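Local structure of cyclic di-GMP receptor atypical PilZ domain-containing protein (Xanthomonas campestris pv. campestris, 3RQA) at residues Leu27-Gly32 against Val104-Arg109; Asp144-Ala149 against Trp158-Pro163. The protein is of unknown function but belongs to the atypical PilZ family of cyclic di-GMP receptors and assembles into a tetramer through a parallel coiled-coil four-helix bundle. One frame throughout, in Å; residues are numbered along the deposited sequence.

Interaction 1. Residues Leu27-Gly32 against Val104-Arg109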
loop_
_atom_site.group_PDB
_atom_site.type_symbol
_atom_site.label_atom_id
_atom_site.label_comp_id
_atom_site.label_asym_id
_atom_site.label_seq_id
_atom_site.Cartn_x
_atom_site.Cartn_y
_atom_site.Cartn_z
ATOM N N LEU C 27 4.207 24.177 -19.848
ATOM C CA LEU C 27 4.424 24.082 -18.414
ATOM C C LEU C 27 5.656 23.253 -18.040
ATOM O O LEU C 27 6.256 22.577 -18.883
ATOM C CB LEU C 27 3.192 23.483 -17.735
ATOM C CG LEU C 27 2.865 22.019 -18.053
ATOM C CD1 LEU C 27 1.944 21.434 -16.978
ATOM C CD2 LEU C 27 2.223 21.935 -19.427
ATOM N N ARG C 28 6.022 23.309 -16.764
ATOM C CA ARG C 28 7.163 22.569 -16.254
ATOM C C ARG C 28 6.675 21.443 -15.357
ATOM O O ARG C 28 5.878 21.661 -14.446
ATOM C CB ARG C 28 8.099 23.498 -15.469
ATOM C CG ARG C 28 9.191 22.778 -14.676
ATOM C CD ARG C 28 10.199 23.758 -14.074
ATOM N NE ARG C 28 10.973 24.443 -15.107
ATOM C CZ ARG C 28 11.986 23.893 -15.772
ATOM N NH1 ARG C 28 12.356 22.649 -15.511
ATOM N NH2 ARG C 28 12.617 24.582 -16.715
ATOM N N LEU C 29 7.151 20.233 -15.622
ATOM C CA LEU C 29 6.764 19.087 -14.811
ATOM C C LEU C 29 7.680 17.919 -15.149
ATOM O O LEU C 29 8.356 17.935 -16.179
ATOM C CB LEU C 29 5.305 18.696 -15.085
ATOM C CG LEU C 29 4.980 17.823 -16.304
ATOM C CD1 LEU C 29 3.542 17.348 -16.213
ATOM C CD2 LEU C 29 5.210 18.586 -17.580
ATOM N N PRO C 30 7.736 16.902 -14.278
ATOM C CA PRO C 30 8.619 15.788 -14.623
ATOM C C PRO C 30 8.178 15.095 -15.907
ATOM O O PRO C 30 7.068 14.568 -15.993
ATOM C CB PRO C 30 8.573 14.889 -13.377
ATOM C CG PRO C 30 7.400 15.393 -12.573
ATOM C CD PRO C 30 7.348 16.855 -12.861
ATOM N N ALA C 31 9.061 15.121 -16.907
ATOM C CA ALA C 31 8.774 14.535 -18.214
ATOM C C ALA C 31 9.953 13.791 -18.808
ATOM O O ALA C 31 11.111 14.116 -18.536
ATOM C CB ALA C 31 8.339 15.621 -19.174
ATOM N N GLY C 32 9.647 12.803 -19.642
ATOM C CA GLY C 32 10.688 12.026 -20.283
ATOM C C GLY C 32 10.150 11.182 -21.422
ATOM O O GLY C 32 8.946 11.021 -21.566
ATOM N N VAL C 104 7.783 21.854 -21.029
ATOM C CA VAL C 104 7.207 21.110 -22.138
ATOM C C VAL C 104 5.996 21.847 -22.712
ATOM O O VAL C 104 5.442 22.739 -22.069
ATOM C CB VAL C 104 6.762 19.693 -21.669
ATOM C CG1 VAL C 104 7.887 19.028 -20.897
ATOM C CG2 VAL C 104 5.513 19.790 -20.789
ATOM N N HIS C 105 5.612 21.477 -23.932
ATOM C CA HIS C 105 4.451 22.047 -24.587
ATOM C C HIS C 105 3.570 20.832 -24.827
ATOM O O HIS C 105 3.870 19.973 -25.663
ATOM C CB HIS C 105 4.820 22.724 -25.907
ATOM C CG HIS C 105 3.903 23.850 -26.278
ATOM N ND1 HIS C 105 3.678 24.231 -27.583
ATOM C CD2 HIS C 105 3.153 24.676 -25.511
ATOM C CE1 HIS C 105 2.827 25.242 -27.604
ATOM N NE2 HIS C 105 2.493 25.530 -26.360
ATOM N N TRP C 106 2.472 20.781 -24.088
ATOM C CA TRP C 106 1.552 19.654 -24.103
ATOM C C TRP C 106 0.144 19.927 -24.645
ATOM O O TRP C 106 -0.525 20.869 -24.218
ATOM C CB TRP C 106 1.469 19.138 -22.659
ATOM C CG TRP C 106 0.817 17.826 -22.424
ATOM C CD1 TRP C 106 0.500 16.873 -23.350
ATOM C CD2 TRP C 106 0.477 17.275 -21.146
ATOM N NE1 TRP C 106 -0.010 15.759 -22.728
ATOM C CE2 TRP C 106 -0.035 15.979 -21.374
ATOM C CE3 TRP C 106 0.558 17.751 -19.829
ATOM C CZ2 TRP C 106 -0.468 15.146 -20.325
ATOM C CZ3 TRP C 106 0.125 16.925 -18.787
ATOM C CH2 TRP C 106 -0.381 15.638 -19.044
ATOM N N SER C 107 -0.293 19.088 -25.581
ATOM C CA SER C 107 -1.637 19.177 -26.153
ATOM C C SER C 107 -2.185 17.746 -26.160
ATOM O O SER C 107 -1.475 16.801 -25.831
ATOM C CB SER C 107 -1.615 19.725 -27.591
ATOM O OG SER C 107 -1.384 18.694 -28.545
ATOM N N VAL C 108 -3.447 17.597 -26.534
ATOM C CA VAL C 108 -4.089 16.298 -26.585
ATOM C C VAL C 108 -3.437 15.409 -27.640
ATOM O O VAL C 108 -3.482 14.188 -27.539
ATOM C CB VAL C 108 -5.598 16.452 -26.917
ATOM C CG1 VAL C 108 -5.766 16.995 -28.318
ATOM C CG2 VAL C 108 -6.313 15.121 -26.783
ATOM N N ARG C 109 -2.826 16.030 -28.643
ATOM C CA ARG C 109 -2.183 15.308 -29.742
ATOM C C ARG C 109 -0.781 14.785 -29.469
ATOM O O ARG C 109 -0.406 13.714 -29.954
ATOM C CB ARG C 109 -2.103 16.194 -30.982
ATOM C CG ARG C 109 -3.438 16.650 -31.526
ATOM C CD ARG C 109 -3.226 17.551 -32.730
ATOM N NE ARG C 109 -4.428 18.299 -33.072
ATOM C CZ ARG C 109 -4.413 19.550 -33.511
ATOM N NH1 ARG C 109 -3.253 20.181 -33.658
ATOM N NH2 ARG C 109 -5.554 20.174 -33.786
#

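Interaction 2. Residues Asp144-Ala149 against Trp158-Pro163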
loop_
_atom_site.group_PDB
_atom_site.type_symbol
_atom_site.label_atom_id
_atom_site.label_comp_id
_atom_site.label_asym_id
_atom_site.label_seq_id
_atom_site.Cartn_x
_atom_site.Cartn_y
_atom_site.Cartn_z
ATOM N N ASP C 144 5.193 8.476 -31.209
ATOM C CA ASP C 144 6.193 8.414 -32.264
ATOM C C ASP C 144 6.871 9.782 -32.376
ATOM O O ASP C 144 6.262 10.825 -32.119
ATOM C CB ASP C 144 5.557 8.026 -33.603
ATOM C CG ASP C 144 5.083 6.573 -33.629
ATOM O OD1 ASP C 144 4.749 6.056 -34.719
ATOM O OD2 ASP C 144 5.037 5.939 -32.553
ATOM N N VAL C 145 8.148 9.771 -32.728
ATOM C CA VAL C 145 8.887 11.013 -32.881
ATOM C C VAL C 145 8.571 11.623 -34.247
ATOM O O VAL C 145 8.838 11.007 -35.281
ATOM C CB VAL C 145 10.414 10.770 -32.791
ATOM C CG1 VAL C 145 11.163 12.084 -32.992
ATOM C CG2 VAL C 145 10.764 10.145 -31.446
ATOM N N LEU C 146 7.991 12.823 -34.239
ATOM C CA LEU C 146 7.656 13.538 -35.470
ATOM C C LEU C 146 8.877 14.335 -35.914
ATOM O O LEU C 146 9.223 14.356 -37.097
ATOM C CB LEU C 146 6.511 14.536 -35.245
ATOM C CG LEU C 146 5.064 14.146 -34.950
ATOM C CD1 LEU C 146 4.225 15.415 -34.990
ATOM C CD2 LEU C 146 4.537 13.174 -35.973
ATOM N N ALA C 147 9.513 15.006 -34.955
ATOM C CA ALA C 147 10.690 15.812 -35.239
ATOM C C ALA C 147 11.703 15.767 -34.106
ATOM O O ALA C 147 11.348 15.567 -32.940
ATOM C CB ALA C 147 10.286 17.238 -35.501
ATOM N N SER C 148 12.965 15.966 -34.472
ATOM C CA SER C 148 14.090 15.962 -33.548
ATOM C C SER C 148 15.058 17.060 -33.978
ATOM O O SER C 148 15.529 17.071 -35.122
ATOM C CB SER C 148 14.807 14.612 -33.593
ATOM O OG SER C 148 15.896 14.585 -32.692
ATOM N N ALA C 149 15.345 17.982 -33.067
ATOM C CA ALA C 149 16.243 19.080 -33.372
ATOM C C ALA C 149 16.864 19.665 -32.117
ATOM O O ALA C 149 16.389 19.435 -31.006
ATOM C CB ALA C 149 15.503 20.167 -34.141
ATOM N N TRP C 158 9.569 16.226 -30.698
ATOM C CA TRP C 158 8.159 16.504 -30.900
ATOM C C TRP C 158 7.578 15.106 -31.009
ATOM O O TRP C 158 7.885 14.368 -31.945
ATOM C CB TRP C 158 7.923 17.282 -32.199
ATOM C CG TRP C 158 8.233 18.741 -32.084
ATOM C CD1 TRP C 158 7.333 19.772 -32.039
ATOM C CD2 TRP C 158 9.530 19.338 -31.990
ATOM N NE1 TRP C 158 7.991 20.970 -31.924
ATOM C CE2 TRP C 158 9.341 20.736 -31.890
ATOM C CE3 TRP C 158 10.838 18.828 -31.981
ATOM C CZ2 TRP C 158 10.409 21.634 -31.782
ATOM C CZ3 TRP C 158 11.904 19.723 -31.874
ATOM C CH2 TRP C 158 11.680 21.110 -31.776
ATOM N N LEU C 159 6.776 14.729 -30.027
ATOM C CA LEU C 159 6.167 13.414 -30.008
ATOM C C LEU C 159 4.652 13.489 -30.241
ATOM O O LEU C 159 3.964 14.324 -29.655
ATOM C CB LEU C 159 6.429 12.725 -28.664
ATOM C CG LEU C 159 7.839 12.432 -28.127
ATOM C CD1 LEU C 159 8.624 11.634 -29.140
ATOM C CD2 LEU C 159 8.550 13.714 -27.787
ATOM N N ARG C 160 4.144 12.605 -31.095
ATOM C CA ARG C 160 2.716 12.543 -31.376
ATOM C C ARG C 160 2.199 11.266 -30.723
ATOM O O ARG C 160 2.690 10.176 -31.033
ATOM C CB ARG C 160 2.456 12.481 -32.882
ATOM C CG ARG C 160 0.975 12.483 -33.223
ATOM C CD ARG C 160 0.635 11.405 -34.220
ATOM N NE ARG C 160 1.123 11.708 -35.562
ATOM C CZ ARG C 160 1.829 10.861 -36.308
ATOM N NH1 ARG C 160 2.139 9.662 -35.836
ATOM N NH2 ARG C 160 2.210 11.210 -37.531
ATOM N N PHE C 161 1.224 11.397 -29.822
ATOM C CA PHE C 161 0.681 10.229 -29.131
ATOM C C PHE C 161 -0.026 9.300 -30.109
ATOM O O PHE C 161 -0.609 9.750 -31.092
ATOM C CB PHE C 161 -0.323 10.628 -28.021
ATOM C CG PHE C 161 0.212 11.646 -27.033
ATOM C CD1 PHE C 161 1.420 11.434 -26.370
ATOM C CD2 PHE C 161 -0.499 12.820 -26.772
ATOM C CE1 PHE C 161 1.918 12.375 -25.468
ATOM C CE2 PHE C 161 -0.015 13.770 -25.873
ATOM C CZ PHE C 161 1.195 13.548 -25.221
ATOM N N ALA C 162 0.056 8.000 -29.841
ATOM C CA ALA C 162 -0.638 7.016 -30.661
ATOM C C ALA C 162 -2.106 7.247 -30.270
ATOM O O ALA C 162 -2.371 7.816 -29.212
ATOM C CB ALA C 162 -0.195 5.607 -30.282
ATOM N N PRO C 163 -3.069 6.831 -31.111
ATOM C CA PRO C 163 -4.476 7.052 -30.748
ATOM C C PRO C 163 -4.751 6.699 -29.299
ATOM O O PRO C 163 -4.413 5.608 -28.851
ATOM C CB PRO C 163 -5.224 6.158 -31.726
ATOM C CG PRO C 163 -4.374 6.275 -32.955
ATOM C CD PRO C 163 -2.972 6.126 -32.402
#

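Interaction 1. Residues Leu27-Gly32 against Val104-Arg109
The indole of W106 is the flat group of this contact that the first strand touches, and it meets L29 obliquely: CD1 of L29 lies 4.3 Å from CZ3, at the far end of the six-membered ring. With CG anti to the backbone N (chi1 -168°), the indole extends away from its own strand. Elsewhere its ring meets that of H175, and L172 and L176 of helix 165-185 also pack on the side chain. At the base of W106, CB touches CD2 of L27.

V104 is the residue through which most of the packing runs. Its two methyls diverge, CG1 toward A31, where CB is 3.8 Å away, and CG2 toward L29. The latter pair is tight, CD2 of L29 standing 3.4 Å from CG2 of V104, shorter than ordinary methyl packing, and the two side chains cross at about a right angle. Both leucines carry CG between the backbone N and C, and both CD2 methyls reach CG2 of V104.

Backbone pairing is confined to one place. L27 and V104 form an antiparallel hydrogen-bonded pair: V104 N gives to L27 O at 2.7 Å, nearly along the C=O axis, and L27 N gives to V104 O at 2.9 Å. The ladder continues outside these segments, L29 with G102 and A31 with A100, so beyond L27 only side chains reach V104 and W106. The short axes run at 94°, a sign of strong coiling. The pair joins neighbouring strands 24-34 and 101-107 of the closed six-stranded antiparallel barrel of the PilZ fold.

Interaction 2. Residues Asp144-Ala149 against Trp158-Pro163
From CB outward, R160 crosses L146 at about a right angle. CG stands anti to the backbone N (chi1 -177°), and the chain then bends at chi2 and chi3, bringing the guanidinium against the leucine CD2. CB of R160 meets CG of L146 at 3.7 Å; NE and CZ pass close to CD2 of the same leucine, and NH2 comes to 3.4 Å from that CD2. The methyl sits over one face of the guanidinium, offset toward its rim, so this is apolar cover on a charged plane. The charge itself is met elsewhere, by a salt bridge from NE to E17 of helix 12-19. D144 is a looser neighbour, OD1 lying 4.6 Å from NH1 of R160, beyond salt-bridge range, though it may still favour both charged states.

Beneath these side chains D144 and R160 exchange two backbone bonds. The bond from R160 N to D144 O, 3.0 Å, lies in the carbonyl plane, whereas D144 N approaches R160 O from above its plane. V145 and L159 follow as a non-hydrogen-bonded pair on the other face, CG2 against CD1 at a tight 3.5 Å, with F33 touching both side chains.

The register then slips by one. L146 N binds W158 O at 2.8 Å, A147 N reaches the same oxygen weakly, and W158 N returns a bond to A147 O. A147 O and A149 N both lie at the indole edge of W158, whose NE1 bonds D15. L146 and A147 thus both face W158: a classic beta bulge in the antiparallel hairpin 139-150/155-161 of the PilZ barrel.

How the interactions relate
From the N terminus, strand 24-34 comes first, and interaction 1 closes a long loop by pairing it with strand 101-107 after an intervening span that includes helices 42-55 and 73-95. Interaction 2 closes a much shorter one, the hairpin 139-150/155-161. The two are in series, neither nested nor crossed, yet their centres are about 12 Å apart in one closed sheet. Strand 110-115 lies between 101-107 and 155-161 in the sheet order. The contacts meet at F161: its N is a probable hydrogen-bond donor to R109 O at 2.8 Å, and its ring packs on S107, V108 and the indole of W106.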